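Local structure of Lmo1499 protein (Listeria monocytogenes, 4IIW) at residues 142-148 with 169-173; 173-178 with 296-302. The protein probably acts as a lytic transglycosylase that cuts nascent peptidoglycan strands internally and so ends their elongation. All coordinates share one frame; numbering follows the deposited sequence.

Interaction 1: 142-148 with 169-173; sequences MDDPEFV and KHPLE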
HETATM    1  N   MSE B 142      35.570  28.946 -23.530  1.00 51.08           N
HETATM    2  CA  MSE B 142      36.396  29.800 -22.697  1.00 49.82           C
HETATM    3  C   MSE B 142      37.857  29.723 -23.088  1.00 50.39           C
HETATM    4  O   MSE B 142      38.507  30.749 -23.226  1.00 48.66           O
HETATM    5  CB  MSE B 142      36.220  29.444 -21.201  1.00 49.48           C
HETATM    6  CG  MSE B 142      34.924  29.988 -20.593  1.00 48.41           C
HETATM    7 SE   MSE B 142      34.395  29.251 -18.869  0.83 48.15          SE
HETATM    8  CE  MSE B 142      32.957  30.506 -18.454  1.00 41.16           C
ATOM      9  N   ASP B 143      38.356  28.501 -23.269  1.00 53.93           N
ATOM     10  CA  ASP B 143      39.773  28.259 -23.588  1.00 56.41           C
ATOM     11  C   ASP B 143      40.058  28.092 -25.083  1.00 57.14           C
ATOM     12  O   ASP B 143      41.192  27.796 -25.460  1.00 59.41           O
ATOM     13  CB  ASP B 143      40.311  27.027 -22.803  1.00 59.22           C
ATOM     14  CG  ASP B 143      40.480  27.295 -21.274  1.00 62.22           C
ATOM     15  OD1 ASP B 143      39.855  28.238 -20.730  1.00 66.84           O
ATOM     16  OD2 ASP B 143      41.240  26.548 -20.616  1.00 68.54           O
ATOM     17  N   ASP B 144      39.056  28.289 -25.937  1.00 55.92           N
ATOM     18  CA  ASP B 144      39.265  28.135 -27.387  1.00 57.95           C
ATOM     19  C   ASP B 144      40.244  29.205 -27.941  1.00 57.31           C
ATOM     20  O   ASP B 144      39.989  30.405 -27.844  1.00 55.28           O
ATOM     21  CB  ASP B 144      37.928  28.206 -28.130  1.00 57.02           C
ATOM     22  CG  ASP B 144      38.081  28.029 -29.631  1.00 60.32           C
ATOM     23  OD1 ASP B 144      38.456  26.925 -30.076  1.00 65.52           O
ATOM     24  OD2 ASP B 144      37.796  28.994 -30.378  1.00 60.70           O
ATOM     25  N   PRO B 145      41.373  28.770 -28.513  1.00 59.49           N
ATOM     26  CA  PRO B 145      42.345  29.720 -29.060  1.00 59.29           C
ATOM     27  C   PRO B 145      41.720  30.816 -29.930  1.00 58.42           C
ATOM     28  O   PRO B 145      42.068  31.992 -29.762  1.00 57.68           O
ATOM     29  CB  PRO B 145      43.280  28.825 -29.890  1.00 62.22           C
ATOM     30  CG  PRO B 145      43.239  27.524 -29.224  1.00 62.08           C
ATOM     31  CD  PRO B 145      41.843  27.378 -28.636  1.00 61.85           C
ATOM     32  N   GLU B 146      40.818  30.446 -30.847  1.00 59.46           N
ATOM     33  CA  GLU B 146      40.155  31.444 -31.705  1.00 58.42           C
ATOM     34  C   GLU B 146      39.223  32.363 -30.898  1.00 54.81           C
ATOM     35  O   GLU B 146      39.124  33.554 -31.181  1.00 54.13           O
ATOM     36  CB  GLU B 146      39.362  30.814 -32.852  1.00 60.83           C
ATOM     37  CG  GLU B 146      40.188  30.193 -33.989  1.00 68.17           C
ATOM     38  CD  GLU B 146      40.730  28.818 -33.665  1.00 79.71           C
ATOM     39  OE1 GLU B 146      40.048  28.044 -32.938  1.00 83.57           O
ATOM     40  OE2 GLU B 146      41.836  28.496 -34.167  1.00 88.92           O
ATOM     41  N   PHE B 147      38.521  31.831 -29.908  1.00 52.57           N
ATOM     42  CA  PHE B 147      37.673  32.703 -29.127  1.00 49.78           C
ATOM     43  C   PHE B 147      38.532  33.691 -28.344  1.00 49.32           C
ATOM     44  O   PHE B 147      38.213  34.879 -28.292  1.00 47.50           O
ATOM     45  CB  PHE B 147      36.740  31.956 -28.177  1.00 48.68           C
ATOM     46  CG  PHE B 147      35.867  32.883 -27.377  1.00 45.66           C
ATOM     47  CD1 PHE B 147      34.834  33.574 -27.988  1.00 45.38           C
ATOM     48  CD2 PHE B 147      36.117  33.120 -26.041  1.00 46.41           C
ATOM     49  CE1 PHE B 147      34.036  34.482 -27.268  1.00 45.71           C
ATOM     50  CE2 PHE B 147      35.328  34.026 -25.313  1.00 46.33           C
ATOM     51  CZ  PHE B 147      34.286  34.703 -25.936  1.00 44.13           C
ATOM     52  N   VAL B 148      39.629  33.203 -27.760  1.00 50.39           N
ATOM     53  CA  VAL B 148      40.514  34.050 -26.968  1.00 49.31           C
ATOM     54  C   VAL B 148      41.163  35.112 -27.859  1.00 49.97           C
ATOM     55  O   VAL B 148      41.261  36.281 -27.477  1.00 48.65           O
ATOM     56  CB  VAL B 148      41.576  33.216 -26.217  1.00 51.42           C
ATOM     57  CG1 VAL B 148      42.556  34.114 -25.484  1.00 48.99           C
ATOM     58  CG2 VAL B 148      40.896  32.246 -25.228  1.00 51.27           C
ATOM     59  N   LYS B 169      46.869  28.395 -16.888  1.00 59.04           N
ATOM     60  CA  LYS B 169      45.936  27.277 -17.066  1.00 60.86           C
ATOM     61  C   LYS B 169      44.781  27.646 -17.997  1.00 59.46           C
ATOM     62  O   LYS B 169      44.516  26.939 -18.965  1.00 61.55           O
ATOM     63  CB  LYS B 169      45.322  26.828 -15.752  1.00 61.37           C
ATOM     64  CG  LYS B 169      46.092  25.826 -14.965  1.00 67.19           C
ATOM     65  CD  LYS B 169      45.128  25.240 -13.929  1.00 71.09           C
ATOM     66  CE  LYS B 169      45.631  24.000 -13.260  1.00 75.21           C
ATOM     67  NZ  LYS B 169      44.534  23.493 -12.392  1.00 77.73           N
ATOM     68  N   HIS B 170      44.079  28.736 -17.678  1.00 56.59           N
ATOM     69  CA  HIS B 170      42.929  29.177 -18.471  1.00 54.92           C
ATOM     70  C   HIS B 170      43.053  30.661 -18.813  1.00 51.89           C
ATOM     71  O   HIS B 170      42.811  31.518 -17.988  1.00 50.47           O
ATOM     72  CB  HIS B 170      41.630  28.906 -17.709  1.00 55.62           C
ATOM     73  CG  HIS B 170      41.498  27.495 -17.225  1.00 58.76           C
ATOM     74  ND1 HIS B 170      41.431  26.417 -18.084  1.00 60.04           N
ATOM     75  CD2 HIS B 170      41.394  26.987 -15.974  1.00 60.59           C
ATOM     76  CE1 HIS B 170      41.313  25.305 -17.383  1.00 64.31           C
ATOM     77  NE2 HIS B 170      41.282  25.623 -16.100  1.00 66.36           N
ATOM     78  N   PRO B 171      43.399  30.963 -20.055  1.00 52.04           N
ATOM     79  CA  PRO B 171      43.671  32.331 -20.472  1.00 51.63           C
ATOM     80  C   PRO B 171      42.777  33.449 -19.906  1.00 50.05           C
ATOM     81  O   PRO B 171      43.304  34.472 -19.493  1.00 49.67           O
ATOM     82  CB  PRO B 171      43.539  32.248 -21.984  1.00 51.64           C
ATOM     83  CG  PRO B 171      43.968  30.864 -22.292  1.00 53.29           C
ATOM     84  CD  PRO B 171      43.422  30.035 -21.198  1.00 53.12           C
ATOM     85  N   LEU B 172      41.460  33.251 -19.870  1.00 50.21           N
ATOM     86  CA  LEU B 172      40.536  34.308 -19.421  1.00 47.69           C
ATOM     87  C   LEU B 172      40.215  34.263 -17.931  1.00 48.06           C
ATOM     88  O   LEU B 172      39.337  34.994 -17.443  1.00 48.99           O
ATOM     89  CB  LEU B 172      39.248  34.284 -20.262  1.00 45.66           C
ATOM     90  CG  LEU B 172      39.461  34.513 -21.772  1.00 45.34           C
ATOM     91  CD1 LEU B 172      38.180  34.269 -22.551  1.00 43.32           C
ATOM     92  CD2 LEU B 172      39.966  35.913 -22.066  1.00 44.25           C
ATOM     93  N   GLU B 173      40.922  33.428 -17.186  1.00 49.26           N
ATOM     94  CA  GLU B 173      40.682  33.359 -15.748  1.00 49.17           C
ATOM     95  C   GLU B 173      40.865  34.770 -15.219  1.00 47.47           C
ATOM     96  O   GLU B 173      41.880  35.395 -15.469  1.00 49.01           O
ATOM     97  CB  GLU B 173      41.656  32.390 -15.075  1.00 50.91           C
ATOM     98  CG  GLU B 173      41.287  32.060 -13.651  1.00 54.67           C
ATOM     99  CD  GLU B 173      40.090  31.114 -13.547  1.00 54.90           C
ATOM    100  OE1 GLU B 173      40.222  29.916 -13.901  1.00 59.30           O
ATOM    101  OE2 GLU B 173      39.027  31.558 -13.071  1.00 58.93           O
TER
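Asp143 and His170 meet through a single hydrogen bond. His170 ND1 donates to Asp143 OD2 at 2.5 Å, and the bond is nearly straight, with an N-H...O angle of 170°. OD2 accepts the bond on its syn lone pair, the side of the other carboxylate oxygen. It sits at the edge of the imidazole, in the ring plane. The carboxylate itself is turned, so that its plane lies 46° from that of the ring. CB of Lys169 lies above one face of the imidazole, toward the rim. The amine of Lys169 points elsewhere and bonds to Ala265 O.

Beside this polar pair lies an apolar patch. Pro171 is set across the end of Asp143 and also across Val148, whose CG1 is 4.1 Å from Pro171 CB. Leu172 CD1 comes to the edge of the Phe147 ring, 4.0 Å from CE2, and lies 3.6 Å from Met142 O. The Phe147 ring is brought there with CG anti to the backbone N (chi1 -180°), and it packs against helix 190-204 as well.

His170 to Glu173 form a type I beta turn, closed by Glu173 N to His170 O. In 142-148, Asp144 is the N-cap of helix 145-154, and its OD2 accepts from Phe147 N at 3.0 Å. The contact is thus a His-carboxylate hydrogen bond next to apolar packing. It joins a beta turn to the junction of helices 135-143 and 145-154, away from the site predicted to be important for catalytic activity.

Interaction 2: 173-178 with 296-302; sequences EGYLYP and PISNSGD
Asn299 holds CG between its backbone N and carbonyl carbon (chi1 58°), which turns its amide toward Leu176. There ND2 donates to Leu176 O at 3.0 Å, with an N-H...O angle of 167°. The acceptor lies in the amide plane and the donor nearly on the line of the carbonyl bond. Asn299 OD1 accepts from Tyr117 N, so both ends of the amide are held. Pro178 runs past Asn299 in the opposite direction, its CB 3.7 Å from ND2.

At Gly174 the backbones come close. Its CA is 3.3 Å from Ser298 O in a CA-H...O contact, and 4.0 Å from Pro296 CB. Water 1 accepts from Ser300 N at 2.7 Å and donates weakly to Gly174 O. Glu173 bends at chi2 (74°), and its CG lies 3.3 Å from Pro296 O.

The arrangement is a buried packing of two irregular loops, joined by an asparagine amide and, more weakly, by a water. The 296-302 loop leads into helix 302-309 and places the Ile297 side chain about 7 Å from that of Glu232, predicted to be important for catalytic activity.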
ATOM      1  N   GLU B 173      40.922  33.428 -17.186  1.00 49.26           N
ATOM      2  CA  GLU B 173      40.682  33.359 -15.748  1.00 49.17           C
ATOM      3  C   GLU B 173      40.865  34.770 -15.219  1.00 47.47           C
ATOM      4  O   GLU B 173      41.880  35.395 -15.469  1.00 49.01           O
ATOM      5  CB  GLU B 173      41.656  32.390 -15.075  1.00 50.91           C
ATOM      6  CG  GLU B 173      41.287  32.060 -13.651  1.00 54.67           C
ATOM      7  CD  GLU B 173      40.090  31.114 -13.547  1.00 54.90           C
ATOM      8  OE1 GLU B 173      40.222  29.916 -13.901  1.00 59.30           O
ATOM      9  OE2 GLU B 173      39.027  31.558 -13.071  1.00 58.93           O
ATOM     10  N   GLY B 174      39.855  35.290 -14.551  1.00 47.83           N
ATOM     11  CA  GLY B 174      39.898  36.636 -13.968  1.00 48.15           C
ATOM     12  C   GLY B 174      39.343  37.756 -14.830  1.00 48.12           C
ATOM     13  O   GLY B 174      39.117  38.868 -14.345  1.00 48.37           O
ATOM     14  N   TYR B 175      39.099  37.468 -16.105  1.00 49.06           N
ATOM     15  CA  TYR B 175      38.620  38.488 -17.051  1.00 47.65           C
ATOM     16  C   TYR B 175      37.099  38.557 -17.262  1.00 46.87           C
ATOM     17  O   TYR B 175      36.614  39.392 -18.002  1.00 47.14           O
ATOM     18  CB  TYR B 175      39.347  38.324 -18.374  1.00 47.44           C
ATOM     19  CG  TYR B 175      40.794  38.716 -18.304  1.00 48.85           C
ATOM     20  CD1 TYR B 175      41.769  37.820 -17.867  1.00 50.18           C
ATOM     21  CD2 TYR B 175      41.200  39.982 -18.684  1.00 50.67           C
ATOM     22  CE1 TYR B 175      43.114  38.191 -17.816  1.00 46.30           C
ATOM     23  CE2 TYR B 175      42.542  40.360 -18.634  1.00 52.34           C
ATOM     24  CZ  TYR B 175      43.494  39.465 -18.208  1.00 50.84           C
ATOM     25  OH  TYR B 175      44.821  39.871 -18.174  1.00 50.03           O
ATOM     26  N   LEU B 176      36.353  37.693 -16.592  1.00 48.60           N
ATOM     27  CA  LEU B 176      34.883  37.722 -16.648  1.00 46.63           C
ATOM     28  C   LEU B 176      34.386  38.426 -15.373  1.00 46.98           C
ATOM     29  O   LEU B 176      34.407  37.861 -14.288  1.00 48.60           O
ATOM     30  CB  LEU B 176      34.335  36.303 -16.774  1.00 46.91           C
ATOM     31  CG  LEU B 176      34.554  35.642 -18.145  1.00 45.57           C
ATOM     32  CD1 LEU B 176      35.970  35.735 -18.617  1.00 42.62           C
ATOM     33  CD2 LEU B 176      34.092  34.196 -18.092  1.00 45.77           C
ATOM     34  N   TYR B 177      33.933  39.666 -15.527  1.00 46.55           N
ATOM     35  CA  TYR B 177      33.555  40.520 -14.395  1.00 46.82           C
ATOM     36  C   TYR B 177      32.359  40.010 -13.599  1.00 47.81           C
ATOM     37  O   TYR B 177      31.409  39.467 -14.175  1.00 46.95           O
ATOM     38  CB  TYR B 177      33.256  41.937 -14.924  1.00 47.38           C
ATOM     39  CG  TYR B 177      33.244  43.031 -13.878  1.00 52.00           C
ATOM     40  CD1 TYR B 177      34.441  43.547 -13.368  1.00 52.72           C
ATOM     41  CD2 TYR B 177      32.041  43.581 -13.410  1.00 55.59           C
ATOM     42  CE1 TYR B 177      34.446  44.555 -12.396  1.00 53.64           C
ATOM     43  CE2 TYR B 177      32.044  44.610 -12.438  1.00 54.50           C
ATOM     44  CZ  TYR B 177      33.247  45.082 -11.944  1.00 57.05           C
ATOM     45  OH  TYR B 177      33.262  46.071 -10.992  1.00 63.05           O
ATOM     46  N   PRO B 178      32.400  40.177 -12.263  1.00 48.78           N
ATOM     47  CA  PRO B 178      31.268  39.803 -11.449  1.00 49.37           C
ATOM     48  C   PRO B 178      30.187  40.896 -11.473  1.00 48.86           C
ATOM     49  O   PRO B 178      30.443  42.025 -11.108  1.00 50.40           O
ATOM     50  CB  PRO B 178      31.866  39.638 -10.050  1.00 50.84           C
ATOM     51  CG  PRO B 178      33.071  40.451 -10.031  1.00 50.69           C
ATOM     52  CD  PRO B 178      33.530  40.652 -11.443  1.00 50.73           C
ATOM     53  N   PRO B 296      45.545  35.454 -12.797  1.00 51.14           N
ATOM     54  CA  PRO B 296      44.588  35.470 -11.702  1.00 51.48           C
ATOM     55  C   PRO B 296      44.042  34.088 -11.416  1.00 52.20           C
ATOM     56  O   PRO B 296      44.085  33.221 -12.304  1.00 53.66           O
ATOM     57  CB  PRO B 296      43.451  36.347 -12.250  1.00 51.25           C
ATOM     58  CG  PRO B 296      44.097  37.187 -13.285  1.00 48.96           C
ATOM     59  CD  PRO B 296      45.156  36.369 -13.883  1.00 51.14           C
ATOM     60  N   ILE B 297      43.517  33.899 -10.203  1.00 51.60           N
ATOM     61  CA  ILE B 297      42.902  32.627  -9.803  1.00 53.25           C
ATOM     62  C   ILE B 297      41.374  32.746  -9.639  1.00 54.66           C
ATOM     63  O   ILE B 297      40.705  31.804  -9.200  1.00 57.51           O
ATOM     64  CB  ILE B 297      43.507  32.085  -8.508  1.00 53.69           C
ATOM     65  CG1 ILE B 297      43.264  33.053  -7.343  1.00 54.49           C
ATOM     66  CG2 ILE B 297      44.984  31.827  -8.714  1.00 51.55           C
ATOM     67  CD1 ILE B 297      43.600  32.453  -5.952  1.00 56.16           C
ATOM     68  N   SER B 298      40.836  33.914  -9.983  1.00 53.12           N
ATOM     69  CA  SER B 298      39.402  34.168  -9.898  1.00 54.01           C
ATOM     70  C   SER B 298      39.155  35.596 -10.345  1.00 51.96           C
ATOM     71  O   SER B 298      40.099  36.290 -10.694  1.00 52.12           O
ATOM     72  CB  SER B 298      38.907  34.021  -8.456  1.00 54.68           C
ATOM     73  OG  SER B 298      39.410  35.082  -7.668  1.00 53.31           O
ATOM     74  N   ASN B 299      37.896  36.030 -10.338  1.00 51.86           N
ATOM     75  CA  ASN B 299      37.581  37.430 -10.624  1.00 50.80           C
ATOM     76  C   ASN B 299      37.580  38.191  -9.288  1.00 50.65           C
ATOM     77  O   ASN B 299      37.708  37.576  -8.240  1.00 50.18           O
ATOM     78  CB  ASN B 299      36.276  37.593 -11.409  1.00 52.17           C
ATOM     79  CG  ASN B 299      35.089  36.995 -10.713  1.00 53.83           C
ATOM     80  OD1 ASN B 299      35.157  36.596  -9.541  1.00 57.29           O
ATOM     81  ND2 ASN B 299      33.980  36.936 -11.427  1.00 50.28           N
ATOM     82  N   SER B 300      37.442  39.512  -9.331  1.00 51.40           N
ATOM     83  CA  SER B 300      37.546  40.342  -8.132  1.00 52.41           C
ATOM     84  C   SER B 300      36.530  41.459  -8.071  1.00 54.62           C
ATOM     85  O   SER B 300      36.085  41.958  -9.099  1.00 54.55           O
ATOM     86  CB  SER B 300      38.929  41.001  -8.095  1.00 51.73           C
ATOM     87  OG  SER B 300      39.977  40.051  -8.108  1.00 50.76           O
ATOM     88  N   GLY B 301      36.186  41.851  -6.842  1.00 58.09           N
ATOM     89  CA  GLY B 301      35.257  42.960  -6.575  1.00 60.83           C
ATOM     90  C   GLY B 301      36.052  44.252  -6.521  1.00 61.33           C
ATOM     91  O   GLY B 301      37.274  44.224  -6.472  1.00 57.60           O
ATOM     92  N   ASP B 302      35.375  45.392  -6.539  1.00 65.30           N
ATOM     93  CA  ASP B 302      36.083  46.670  -6.506  1.00 67.00           C
ATOM     94  C   ASP B 302      36.950  46.789  -5.277  1.00 67.52           C
ATOM     95  O   ASP B 302      38.057  47.338  -5.331  1.00 66.92           O
ATOM     96  CB  ASP B 302      35.108  47.830  -6.570  1.00 71.08           C
ATOM     97  CG  ASP B 302      34.579  48.049  -7.958  1.00 75.66           C
ATOM     98  OD1 ASP B 302      35.397  48.351  -8.859  1.00 78.16           O
ATOM     99  OD2 ASP B 302      33.347  47.940  -8.149  1.00 83.48           O
TER
HETATM  100  O   HOH W   1      37.811  40.715 -11.763  1.00 51.38           O

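Interactions 1 and 2 follow one another along the chain and share Glu173, with centres 14 Å apart. They also touch directly: the selenomethionine Met142 CE packs on Leu176 CD2 at 3.9 Å. The loop 169-178 thus meets the helix junction at 142-148 with its first half and the 296-302 loop with its second. Interaction 1 is partly buried and lies away from the predicted site. Interaction 2 is buried and nearer to it, the side chain of Ile297 being about 7 Å from that of Glu232. The Tyr177 side chain is about 6 Å from a bound sulfate, probably from the crystallisation liquor.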